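Local atomic coordinates of 33 kDa chaperonin (Thermotoga maritima, PDB entry 1VQ0), a protein that probably acts as a redox-regulated molecular chaperone that protects thermally unfolding and oxidatively damaged proteins from irreversible aggregation. Residues E150-A153 / Y154-A157. Residues are numbered along the deposited sequence; the frame is centred on the assembly and turned at random.
Sequences EDLA and YYFA
Leu152 O takes the backbone N-H of Phe156 at 3.0 Å, N to O, and two side chains crowd the same oxygen. Phe156 CD2 comes within 3.3 Å of Leu152 O, while Tyr155 CB lies beside it. The bond belongs to a run of four i-to-i+4 links, with Tyr154 N on Glu150 O, Tyr155 N on Asp151 O and Ala157 N on Ala153 O. The last of them is nearly straight, at 173° about the hydrogen.

The side-chain contact is made chiefly by one methyl. Leu152 and Phe156 lie side by side and point the same way, which brings Leu152 CD2 to 3.4 Å from Phe156 CE2. The same CD2 also meets Tyr155, 4.0 Å from CD2 of that ring. Phe156 carries its CG beside the backbone N (chi1 -81°), which swings its ring back toward Leu152. Its neighbour Tyr155 turns a ring edge onto it, with Tyr155 CE2 3.7 Å above the centre of one Phe156 face. Trp72 of strand 71-78 packs against both Leu152 and Phe156, and Tyr155 rests on Leu125 and Val127 of strand 123-130, its hydroxyl hydrogen-bonded to Glu160.

Near the start of the helix the buried Asp151 carboxylate is well satisfied: OD2 accepts the N-H of Ile148, and OD1 gathers those of Val144, Ser145 and Gly146, tying the preceding loop to the first turn. Tyr154, partly exposed, packs on Phe137 of the second subunit. Together these contacts are regular i-to-i+4 alpha-helical packing within helix 149-160, whose Leu152, Tyr155 and Phe156 lie against the large mixed beta-sheet of the Hsp33 fold while Tyr154 reaches the dimer interface.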
loop_
_atom_site.group_PDB
_atom_site.type_symbol
_atom_site.label_atom_id
_atom_site.label_comp_id
_atom_site.label_asym_id
_atom_site.label_seq_id
_atom_site.Cartn_x
_atom_site.Cartn_y
_atom_site.Cartn_z
ATOM N N GLU A 150 -13.298 -2.083 13.385
ATOM C CA GLU A 150 -13.420 -3.273 12.517
ATOM C C GLU A 150 -12.568 -3.187 11.251
ATOM O O GLU A 150 -12.114 -4.197 10.750
ATOM C CB GLU A 150 -14.883 -3.517 12.112
ATOM C CG GLU A 150 -15.100 -4.929 11.629
ATOM C CD GLU A 150 -16.510 -5.203 11.144
ATOM O OE1 GLU A 150 -17.321 -4.259 11.210
ATOM O OE2 GLU A 150 -16.753 -6.359 10.677
ATOM N N ASP A 151 -12.489 -1.978 10.702
ATOM C CA ASP A 151 -11.635 -1.684 9.572
ATOM C C ASP A 151 -10.159 -2.039 9.888
ATOM O O ASP A 151 -9.515 -2.669 9.081
ATOM C CB ASP A 151 -11.737 -0.246 9.203
ATOM C CG ASP A 151 -13.157 0.203 8.915
ATOM O OD1 ASP A 151 -13.865 -0.398 8.055
ATOM O OD2 ASP A 151 -13.582 1.204 9.492
ATOM N N LEU A 152 -9.713 -1.708 11.094
ATOM C CA LEU A 152 -8.350 -1.954 11.555
ATOM C C LEU A 152 -8.130 -3.404 11.834
ATOM O O LEU A 152 -7.105 -3.957 11.454
ATOM C CB LEU A 152 -8.009 -1.179 12.827
ATOM C CG LEU A 152 -6.635 -0.508 12.877
ATOM C CD1 LEU A 152 -6.206 -0.331 14.207
ATOM C CD2 LEU A 152 -5.588 -1.135 12.228
ATOM N N ALA A 153 -9.118 -4.044 12.444
ATOM C CA ALA A 153 -9.082 -5.530 12.594
ATOM C C ALA A 153 -8.918 -6.255 11.257
ATOM O O ALA A 153 -8.140 -7.144 11.153
ATOM C CB ALA A 153 -10.326 -6.037 13.335
ATOM N N TYR A 154 -9.617 -5.789 10.217
ATOM C CA TYR A 154 -9.502 -6.371 8.878
ATOM C C TYR A 154 -8.137 -6.129 8.216
ATOM O O TYR A 154 -7.592 -7.023 7.566
ATOM C CB TYR A 154 -10.636 -5.871 8.003
ATOM C CG TYR A 154 -10.706 -6.387 6.592
ATOM C CD1 TYR A 154 -11.083 -7.685 6.310
ATOM C CD2 TYR A 154 -10.432 -5.545 5.538
ATOM C CE1 TYR A 154 -11.126 -8.151 4.995
ATOM C CE2 TYR A 154 -10.492 -5.964 4.259
ATOM C CZ TYR A 154 -10.841 -7.236 3.976
ATOM O OH TYR A 154 -10.867 -7.564 2.675
ATOM N N TYR A 155 -7.592 -4.941 8.375
ATOM C CA TYR A 155 -6.208 -4.661 7.971
ATOM C C TYR A 155 -5.291 -5.762 8.590
ATOM O O TYR A 155 -4.534 -6.499 7.873
ATOM C CB TYR A 155 -5.749 -3.252 8.389
ATOM C CG TYR A 155 -4.276 -3.201 8.417
ATOM C CD1 TYR A 155 -3.545 -2.974 7.239
ATOM C CD2 TYR A 155 -3.566 -3.428 9.624
ATOM C CE1 TYR A 155 -2.127 -2.992 7.251
ATOM C CE2 TYR A 155 -2.173 -3.486 9.651
ATOM C CZ TYR A 155 -1.436 -3.255 8.477
ATOM O OH TYR A 155 -0.056 -3.338 8.488
ATOM N N PHE A 156 -5.410 -5.942 9.903
ATOM C CA PHE A 156 -4.514 -6.905 10.564
ATOM C C PHE A 156 -4.710 -8.327 10.029
ATOM O O PHE A 156 -3.722 -8.966 9.624
ATOM C CB PHE A 156 -4.572 -6.809 12.114
ATOM C CG PHE A 156 -3.721 -5.678 12.666
ATOM C CD1 PHE A 156 -2.338 -5.828 12.767
ATOM C CD2 PHE A 156 -4.298 -4.452 13.091
ATOM C CE1 PHE A 156 -1.536 -4.765 13.269
ATOM C CE2 PHE A 156 -3.480 -3.396 13.568
ATOM C CZ PHE A 156 -2.123 -3.552 13.648
ATOM N N ALA A 157 -5.964 -8.804 9.966
ATOM C CA ALA A 157 -6.252 -10.137 9.434
ATOM C C ALA A 157 -5.688 -10.342 7.991
ATOM O O ALA A 157 -5.030 -11.339 7.694
ATOM C CB ALA A 157 -7.792 -10.472 9.499
#